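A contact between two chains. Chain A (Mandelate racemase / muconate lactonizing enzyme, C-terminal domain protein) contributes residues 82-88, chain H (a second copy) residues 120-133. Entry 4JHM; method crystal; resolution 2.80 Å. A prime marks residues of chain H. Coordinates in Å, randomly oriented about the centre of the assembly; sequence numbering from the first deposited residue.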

# COMPACT_ATOMS: atom_id res chain seq x y z
N PRO A 82 -0.10 -7.06 46.55
CA PRO A 82 -0.70 -7.87 45.49
C PRO A 82 -1.95 -7.25 44.86
O PRO A 82 -2.40 -7.72 43.82
CB PRO A 82 -1.06 -9.17 46.21
CG PRO A 82 -1.25 -8.78 47.63
CD PRO A 82 -0.25 -7.69 47.87
N LEU A 83 -2.51 -6.23 45.50
CA LEU A 83 -3.73 -5.61 45.01
C LEU A 83 -3.47 -4.64 43.86
O LEU A 83 -4.37 -4.32 43.09
CB LEU A 83 -4.45 -4.88 46.15
CG LEU A 83 -4.94 -5.78 47.29
CD1 LEU A 83 -5.40 -4.93 48.46
CD2 LEU A 83 -6.06 -6.70 46.82
N MSE A 84 -2.23 -4.18 43.75
CA MSE A 84 -1.82 -3.30 42.66
C MSE A 84 -1.32 -4.16 41.54
O MSE A 84 -0.11 -4.22 41.30
CB MSE A 84 -0.74 -2.35 43.16
CG MSE A 84 -1.19 -1.64 44.43
SE MSE A 84 -2.64 -0.37 43.98
CE MSE A 84 -1.52 1.24 43.77
N THR A 85 -2.24 -4.82 40.86
CA THR A 85 -1.92 -5.86 39.87
C THR A 85 -1.19 -5.36 38.62
O THR A 85 -0.50 -6.12 37.95
CB THR A 85 -3.19 -6.60 39.41
OG1 THR A 85 -4.13 -5.67 38.86
CG2 THR A 85 -3.84 -7.34 40.56
N GLN A 86 -1.37 -4.08 38.29
CA GLN A 86 -0.72 -3.53 37.11
C GLN A 86 0.72 -3.13 37.43
O GLN A 86 1.62 -3.30 36.60
CB GLN A 86 -1.49 -2.32 36.58
CG GLN A 86 -0.82 -1.62 35.41
CD GLN A 86 -0.48 -2.56 34.28
OE1 GLN A 86 -1.37 -3.13 33.64
NE2 GLN A 86 0.82 -2.73 34.01
N GLU A 87 0.93 -2.62 38.64
CA GLU A 87 2.27 -2.25 39.08
C GLU A 87 3.10 -3.51 39.32
O GLU A 87 4.31 -3.51 39.09
CB GLU A 87 2.20 -1.41 40.36
CG GLU A 87 3.55 -1.04 40.94
CD GLU A 87 4.11 -2.11 41.87
OE1 GLU A 87 5.31 -2.44 41.76
OE2 GLU A 87 3.33 -2.63 42.70
N LEU A 88 2.45 -4.58 39.77
CA LEU A 88 3.10 -5.87 39.94
C LEU A 88 3.48 -6.44 38.57
O LEU A 88 4.61 -6.86 38.35
CB LEU A 88 2.17 -6.85 40.66
CG LEU A 88 2.82 -8.16 41.13
CD1 LEU A 88 3.86 -7.87 42.20
CD2 LEU A 88 1.77 -9.13 41.64
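Chain H 120-133: GMPLYMLLGGARTK

The contact joins the beginning of a helix in chain A to a glycine-rich turn in chain H: one carbonyl oxygen of the turn accepts backbone NH groups from the first turn of the helix, and a small cluster of leucine, selenomethionine and tyrosine side chains packs beside it.

In chain H a short helix begins at Leu123′, with Pro122′ at its N-cap. Gly128′ is the first residue to leave helical phi/psi, and the chain continues as a loop through Gly129′ and Ala130′ toward Lys133′. In chain A, Leu83 and Met84 lead into the helix that begins at Thr85, Met84 holding the N-cap position. The two segments come together with the CA of Met84 4.5 Å from the CA of Gly129′, and the CA of Glu87 4.5 Å from the CA of Ala130′; over these residues the chains advance in the same sense.

The carbonyl of Gly129′ is the polar centre. The first NH groups of a helix have no carbonyl of a preceding turn to bind, so they are free to take an outside acceptor. Glu87 N donates to Gly129′ O at 3.2 Å, and Gln86 N makes a weak hydrogen bond to Gly129′ O at 3.4 Å.

Such a close approach of backbones suits glycine. Gly128′ has phi/psi of 170/-97°, and Gly129′ has 118/100°, at which a CB would be jammed against the preceding carbonyl oxygen. A CB on Gly129′ would also point toward chain A and lie 3.0 Å from Met84 SE, a clash. Next along the chain, the small Ala130′ lies beside the helix: Ala130′ CB lies 4.0 Å from Gln86 CG, while Ala130′ O lies 3.7 Å from Glu87 CB. The polar end of Gln86 leads away and is hydrogen-bonded elsewhere in the structure.

The apolar cluster draws on the chain H helix and the residues before it. Leu83 CD1 meets Met125′ SE at 3.9 Å, and Leu83 CD2 meets Met121′ CE at 4.0 Å, so the branched leucine touches two selenomethionines at once. Met84, also a selenomethionine, has a flexible side chain whose end bends nearer to chain H. Met84 SE lies 3.9 Å from Tyr124′ CE1, at the edge of the ring, and Met84 CE reaches Arg131′ O at 3.8 Å. Long, unbranched and polarizable, this side chain can reach from the edge of the tyrosine ring to the backbone at Arg131′.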

# COMPACT_ATOMS: atom_id res chain seq x y z
N GLY H 120 -15.68 -2.89 48.29
CA GLY H 120 -15.03 -2.20 49.40
C GLY H 120 -13.69 -1.59 49.03
O GLY H 120 -12.83 -1.40 49.90
N MSE H 121 -13.51 -1.29 47.75
CA MSE H 121 -12.23 -0.76 47.25
C MSE H 121 -12.43 0.42 46.35
O MSE H 121 -13.53 0.67 45.86
CB MSE H 121 -11.48 -1.81 46.43
CG MSE H 121 -12.00 -3.23 46.63
SE MSE H 121 -10.79 -4.50 45.72
CE MSE H 121 -9.61 -4.89 47.25
N PRO H 122 -11.35 1.19 46.13
CA PRO H 122 -11.33 2.22 45.10
C PRO H 122 -11.43 1.62 43.70
O PRO H 122 -10.91 0.53 43.45
CB PRO H 122 -9.98 2.90 45.30
CG PRO H 122 -9.60 2.61 46.71
CD PRO H 122 -10.14 1.24 46.98
N LEU H 123 -12.07 2.34 42.79
CA LEU H 123 -12.32 1.84 41.45
C LEU H 123 -11.01 1.60 40.68
O LEU H 123 -10.97 0.78 39.76
CB LEU H 123 -13.21 2.83 40.68
CG LEU H 123 -13.64 2.42 39.27
CD1 LEU H 123 -14.31 1.06 39.30
CD2 LEU H 123 -14.56 3.47 38.68
N TYR H 124 -9.95 2.30 41.07
CA TYR H 124 -8.66 2.18 40.38
C TYR H 124 -8.01 0.83 40.69
O TYR H 124 -7.23 0.31 39.89
CB TYR H 124 -7.71 3.33 40.75
CG TYR H 124 -7.08 3.25 42.13
CD1 TYR H 124 -5.89 2.58 42.33
CD2 TYR H 124 -7.68 3.87 43.23
CE1 TYR H 124 -5.31 2.51 43.59
CE2 TYR H 124 -7.11 3.81 44.49
CZ TYR H 124 -5.92 3.13 44.66
OH TYR H 124 -5.35 3.06 45.91
N MSE H 125 -8.35 0.27 41.85
CA MSE H 125 -7.83 -1.02 42.28
C MSE H 125 -8.64 -2.13 41.66
O MSE H 125 -8.12 -3.21 41.38
CB MSE H 125 -7.90 -1.08 43.80
CG MSE H 125 -7.27 -2.35 44.36
SE MSE H 125 -7.49 -2.37 46.33
CE MSE H 125 -5.92 -1.26 46.74
N LEU H 126 -9.93 -1.87 41.44
CA LEU H 126 -10.81 -2.85 40.79
C LEU H 126 -10.35 -3.14 39.37
O LEU H 126 -10.38 -4.29 38.93
CB LEU H 126 -12.25 -2.33 40.74
CG LEU H 126 -13.16 -2.70 41.91
CD1 LEU H 126 -14.58 -2.22 41.64
CD2 LEU H 126 -13.14 -4.20 42.14
N LEU H 127 -9.94 -2.10 38.66
CA LEU H 127 -9.58 -2.23 37.25
C LEU H 127 -8.14 -2.68 37.08
O LEU H 127 -7.77 -3.22 36.04
CB LEU H 127 -9.78 -0.88 36.54
CG LEU H 127 -11.17 -0.27 36.65
CD1 LEU H 127 -11.13 1.20 36.25
CD2 LEU H 127 -12.17 -1.04 35.80
N GLY H 128 -7.32 -2.43 38.10
CA GLY H 128 -5.90 -2.76 38.05
C GLY H 128 -5.16 -2.16 39.23
O GLY H 128 -5.15 -2.71 40.33
N GLY H 129 -4.54 -1.00 39.00
CA GLY H 129 -3.82 -0.29 40.04
C GLY H 129 -2.35 -0.16 39.71
O GLY H 129 -1.58 -1.11 39.88
N ALA H 130 -1.97 1.01 39.22
CA ALA H 130 -0.58 1.27 38.85
C ALA H 130 0.04 2.28 39.80
O ALA H 130 1.20 2.13 40.20
CB ALA H 130 -0.52 1.79 37.42
N ARG H 131 -0.73 3.30 40.16
CA ARG H 131 -0.26 4.34 41.06
C ARG H 131 -1.38 4.80 41.97
O ARG H 131 -2.53 4.38 41.83
CB ARG H 131 0.26 5.54 40.27
CG ARG H 131 0.83 5.20 38.91
CD ARG H 131 -0.17 5.43 37.79
NE ARG H 131 0.13 6.66 37.06
CZ ARG H 131 -0.28 6.93 35.82
NH1 ARG H 131 -1.03 6.06 35.16
NH2 ARG H 131 0.06 8.07 35.25
N THR H 132 -1.03 5.68 42.90
CA THR H 132 -1.99 6.28 43.82
C THR H 132 -2.21 7.74 43.46
O THR H 132 -3.25 8.33 43.79
CB THR H 132 -1.48 6.16 45.26
OG1 THR H 132 -1.70 4.83 45.72
CG2 THR H 132 -2.19 7.14 46.18
N LYS H 133 -1.21 8.32 42.79
CA LYS H 133 -1.21 9.73 42.44
C LYS H 133 -0.73 9.87 41.01
O LYS H 133 -0.26 8.90 40.41
CB LYS H 133 -0.29 10.51 43.38
CG LYS H 133 1.10 9.91 43.50
CD LYS H 133 2.02 10.73 44.39
CE LYS H 133 3.45 10.22 44.33
NZ LYS H 133 4.38 11.05 45.13